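Local coordinates for putative sugar ABC transport system, substrate-binding protein (Bordetella parapertussis, PDB 5IX8), which probably binds a carbohydrate as the substrate-binding component of a bacterial ABC sugar transporter, at residues G254-M257 with G258-V262; T102-G106 with I107-S111. All coordinates share one frame; numbering follows the deposited sequence.

Contact 1: residues G254-M257 with G258-V262; sequences GVIM and GRLIV
Arg259 runs beside Val255, one helical turn earlier, and the two side chains point the same way. The backbone puts them in step: Arg259 N donates to Val255 O at 3.1 Å, N-H...O angle 165°. Followed outward, Arg259 CB lies 3.7 Å from Ile256 O. CG, anti to its own carbonyl carbon (chi1 -59°), leans back over the preceding turn and comes within 3.4 Å of Val255 O. The chain is then extended as far as NE, which reaches Val255 CG1 at 3.9 Å, while NH2 lies 4.2 Å from that methyl. NH1 ends in salt bridges to Asp39 and Glu40, so the buried charge is probably balanced by two carboxylates.

The backbone step recurs between Ile256 and Leu260, but here the side chains cross at a slant. Leu260 N donates to Ile256 O at 2.8 Å, and Leu260 CD1 meets Ile256 CG1 at 4.1 Å.

All of this lies in the first turns of helix 254-270. The Val255 and Arg259 flank packs on Tyr35 of helix 28-43, which also supplies both carboxylates, whereas selenomethionine Met257, Leu260 and Ile261 rest on Val118 of strand 116-119, and Ile261 reaches strand 101-105 as well.

Contact 2: residues T102-G106 with I107-S111; sequences TISAG and IPVNS
A turn at the C-terminal end of strand 101-105, in the parallel sheet of the N-terminal lobe, brings Ser104 and Ile107 to a shared water. The C-terminal strand ends of this sheet commonly face the interlobe cleft in periplasmic binding proteins, so the turn probably lies near it. The backbone evidence fits a classic gamma turn centred on Gly106. Its phi is positive, 79° with psi -43°, and Ile107 N makes a weak i to i+2 hydrogen bond to Ala105 O at 2.9 Å.

The reversal turns Ile107 O toward the Ser104 side chain. Ser104 OG stands anti to its backbone N (chi1 165°) and lies 3.3 Å from Ile107 O. Water 1 bridges the pair, accepting from Ser104 OG at 2.6 Å and donating to Ile107 O at 2.7 Å. Farther along, Val109 CG1 comes within 4.3 Å of Ser104 OG. The Ile107 side chain packs on Pro82.

Tyr286, from beyond the two segments, bonds through its OH to both Ser104 OG and Val109 N. The buried serine hydroxyl is thus hydrogen-bonded to both the water and Tyr286 OH. Since it gives its proton to the water, which in turn donates to Ile107 O, the weak turn bond is supplemented by a directed water bridge and a phenol that hold the outgoing chain against the strand.

From the N terminus, contact 2 comes first: it closes its short turn where strand 101-105 runs into the loop leading to strand 116-119. Contact 1 opens much later, where helix 254-270 begins after strand 246-250 of the other, mixed sheet. Both are local and they follow in series, neither nesting nor crossing. Their centres are about 13 Å apart, yet they meet in space. Ile261 CD1 lies 3.5 Å from Ala105 CB, and Met257 SE is 3.8 Å from Gly106 CA. Helix 254-270 thus packs across the strand end and turn of residues 102-106, joining a late chain segment to the N-terminal parallel sheet.

Contact 1: residues G254-M257 with G258-V262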
loop_
_atom_site.group_PDB
_atom_site.type_symbol
_atom_site.label_atom_id
_atom_site.label_comp_id
_atom_site.label_asym_id
_atom_site.label_seq_id
_atom_site.Cartn_x
_atom_site.Cartn_y
_atom_site.Cartn_z
ATOM N N GLY A 254 -0.014 6.943 -2.217
ATOM C CA GLY A 254 -1.360 6.868 -1.666
ATOM C C GLY A 254 -2.195 8.081 -2.041
ATOM O O GLY A 254 -3.405 7.970 -2.233
ATOM N N VAL A 255 -1.563 9.262 -2.086
ATOM C CA VAL A 255 -2.311 10.491 -2.323
ATOM C C VAL A 255 -2.955 10.437 -3.694
ATOM O O VAL A 255 -4.147 10.696 -3.836
ATOM C CB VAL A 255 -1.409 11.728 -2.187
ATOM C CG1 VAL A 255 -2.153 12.981 -2.651
ATOM C CG2 VAL A 255 -0.939 11.903 -0.742
ATOM N N ILE A 256 -2.193 10.051 -4.723
ATOM C CA ILE A 256 -2.817 10.020 -6.054
ATOM C C ILE A 256 -3.883 8.918 -6.123
ATOM O O ILE A 256 -4.909 9.084 -6.808
ATOM C CB ILE A 256 -1.772 9.923 -7.192
ATOM C CG1 ILE A 256 -2.460 10.268 -8.528
ATOM C CG2 ILE A 256 -1.123 8.545 -7.270
ATOM C CD1 ILE A 256 -1.545 10.449 -9.704
HETATM N N MSE A 257 -3.712 7.817 -5.377
HETATM C CA MSE A 257 -4.727 6.764 -5.393
HETATM C C MSE A 257 -6.035 7.305 -4.854
HETATM O O MSE A 257 -7.103 7.031 -5.419
HETATM C CB MSE A 257 -4.314 5.553 -4.569
HETATM C CG MSE A 257 -3.115 4.818 -5.103
HETATM SE SE MSE A 257 -2.628 3.335 -3.877
HETATM C CE MSE A 257 -0.792 3.195 -4.435
ATOM N N GLY A 258 -5.947 8.104 -3.781
ATOM C CA GLY A 258 -7.150 8.703 -3.215
ATOM C C GLY A 258 -7.828 9.663 -4.177
ATOM O O GLY A 258 -9.049 9.661 -4.308
ATOM N N ARG A 259 -7.042 10.511 -4.850
ATOM C CA ARG A 259 -7.624 11.425 -5.833
ATOM C C ARG A 259 -8.301 10.656 -6.944
ATOM O O ARG A 259 -9.390 11.034 -7.411
ATOM C CB ARG A 259 -6.554 12.338 -6.418
ATOM C CG ARG A 259 -5.820 13.182 -5.399
ATOM C CD ARG A 259 -5.028 14.279 -6.143
ATOM N NE ARG A 259 -4.249 15.074 -5.212
ATOM C CZ ARG A 259 -4.772 15.996 -4.406
ATOM N NH1 ARG A 259 -6.087 16.289 -4.455
ATOM N NH2 ARG A 259 -3.970 16.633 -3.558
ATOM N N LEU A 260 -7.638 9.606 -7.426
ATOM C CA LEU A 260 -8.228 8.811 -8.488
ATOM C C LEU A 260 -9.513 8.138 -8.039
ATOM O O LEU A 260 -10.454 8.047 -8.812
ATOM C CB LEU A 260 -7.227 7.772 -8.981
ATOM C CG LEU A 260 -6.020 8.346 -9.698
ATOM C CD1 LEU A 260 -4.944 7.270 -9.890
ATOM C CD2 LEU A 260 -6.409 8.976 -11.051
ATOM N N ILE A 261 -9.581 7.666 -6.799
ATOM C CA ILE A 261 -10.835 7.070 -6.326
ATOM C C ILE A 261 -12.000 8.045 -6.478
ATOM O O ILE A 261 -13.095 7.676 -6.925
ATOM C CB ILE A 261 -10.653 6.589 -4.871
ATOM C CG1 ILE A 261 -9.821 5.275 -4.896
ATOM C CG2 ILE A 261 -11.999 6.402 -4.192
ATOM C CD1 ILE A 261 -9.205 4.917 -3.547
ATOM N N VAL A 262 -11.786 9.305 -6.116
ATOM C CA VAL A 262 -12.847 10.304 -6.256
ATOM C C VAL A 262 -13.209 10.512 -7.725
ATOM O O VAL A 262 -14.399 10.563 -8.099
ATOM C CB VAL A 262 -12.420 11.622 -5.586
ATOM C CG1 VAL A 262 -13.412 12.749 -5.896
ATOM C CG2 VAL A 262 -12.299 11.403 -4.082
#

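Contact 2: residues T102-G106 with I107-S111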
loop_
_atom_site.group_PDB
_atom_site.type_symbol
_atom_site.label_atom_id
_atom_site.label_comp_id
_atom_site.label_asym_id
_atom_site.label_seq_id
_atom_site.Cartn_x
_atom_site.Cartn_y
_atom_site.Cartn_z
ATOM N N THR A 102 -18.878 -0.702 -3.440
ATOM C CA THR A 102 -17.666 -0.675 -2.634
ATOM C C THR A 102 -16.465 -0.548 -3.559
ATOM O O THR A 102 -16.358 -1.272 -4.556
ATOM C CB THR A 102 -17.537 -1.933 -1.759
ATOM O OG1 THR A 102 -18.640 -1.974 -0.849
ATOM C CG2 THR A 102 -16.279 -1.840 -0.915
ATOM N N ILE A 103 -15.585 0.385 -3.231
ATOM C CA ILE A 103 -14.368 0.644 -3.988
ATOM C C ILE A 103 -13.192 0.136 -3.172
ATOM O O ILE A 103 -13.042 0.496 -1.996
ATOM C CB ILE A 103 -14.210 2.147 -4.288
ATOM C CG1 ILE A 103 -15.420 2.642 -5.104
ATOM C CG2 ILE A 103 -12.858 2.448 -4.996
ATOM C CD1 ILE A 103 -15.543 4.202 -5.172
ATOM N N SER A 104 -12.336 -0.654 -3.806
ATOM C CA SER A 104 -11.113 -1.150 -3.169
ATOM C C SER A 104 -10.022 -0.099 -3.277
ATOM O O SER A 104 -9.777 0.423 -4.372
ATOM C CB SER A 104 -10.678 -2.442 -3.882
ATOM O OG SER A 104 -9.343 -2.825 -3.577
ATOM N N ALA A 105 -9.365 0.230 -2.148
ATOM C CA ALA A 105 -8.310 1.241 -2.137
ATOM C C ALA A 105 -6.985 0.655 -1.677
ATOM O O ALA A 105 -6.909 0.055 -0.597
ATOM C CB ALA A 105 -8.706 2.401 -1.224
ATOM N N GLY A 106 -5.931 0.848 -2.491
ATOM C CA GLY A 106 -4.552 0.610 -2.077
ATOM C C GLY A 106 -4.060 -0.825 -2.055
ATOM O O GLY A 106 -2.929 -1.093 -2.461
ATOM N N ILE A 107 -4.873 -1.745 -1.546
ATOM C CA ILE A 107 -4.472 -3.147 -1.401
ATOM C C ILE A 107 -5.630 -4.050 -1.801
ATOM O O ILE A 107 -6.803 -3.663 -1.721
ATOM C CB ILE A 107 -4.046 -3.455 0.046
ATOM C CG1 ILE A 107 -5.022 -2.768 1.026
ATOM C CG2 ILE A 107 -2.599 -2.963 0.269
ATOM C CD1 ILE A 107 -5.028 -3.404 2.397
ATOM N N PRO A 108 -5.320 -5.280 -2.251
ATOM C CA PRO A 108 -6.378 -6.184 -2.728
ATOM C C PRO A 108 -7.314 -6.639 -1.608
ATOM O O PRO A 108 -6.907 -6.807 -0.452
ATOM C CB PRO A 108 -5.606 -7.399 -3.254
ATOM C CG PRO A 108 -4.213 -6.989 -3.388
ATOM C CD PRO A 108 -3.974 -5.857 -2.419
ATOM N N VAL A 109 -8.578 -6.880 -1.965
ATOM C CA VAL A 109 -9.502 -7.556 -1.062
ATOM C C VAL A 109 -10.138 -8.732 -1.808
ATOM O O VAL A 109 -10.372 -8.685 -3.028
ATOM C CB VAL A 109 -10.554 -6.565 -0.489
ATOM C CG1 VAL A 109 -11.410 -5.964 -1.579
ATOM C CG2 VAL A 109 -11.406 -7.200 0.597
ATOM N N ASN A 110 -10.423 -9.803 -1.063
ATOM C CA ASN A 110 -10.915 -11.049 -1.650
ATOM C C ASN A 110 -12.438 -11.020 -1.785
ATOM O O ASN A 110 -13.175 -11.724 -1.086
ATOM C CB ASN A 110 -10.465 -12.215 -0.786
ATOM C CG ASN A 110 -10.577 -13.530 -1.489
ATOM O OD1 ASN A 110 -10.712 -13.597 -2.718
ATOM N ND2 ASN A 110 -10.547 -14.598 -0.710
ATOM N N SER A 111 -12.916 -10.203 -2.713
ATOM C CA SER A 111 -14.350 -10.164 -2.998
ATOM C C SER A 111 -14.551 -9.771 -4.448
ATOM O O SER A 111 -14.134 -8.683 -4.848
ATOM C CB SER A 111 -15.083 -9.177 -2.086
ATOM O OG SER A 111 -16.413 -8.988 -2.521
HETATM O O HOH W 1 -9.308 -3.131 -1.008
#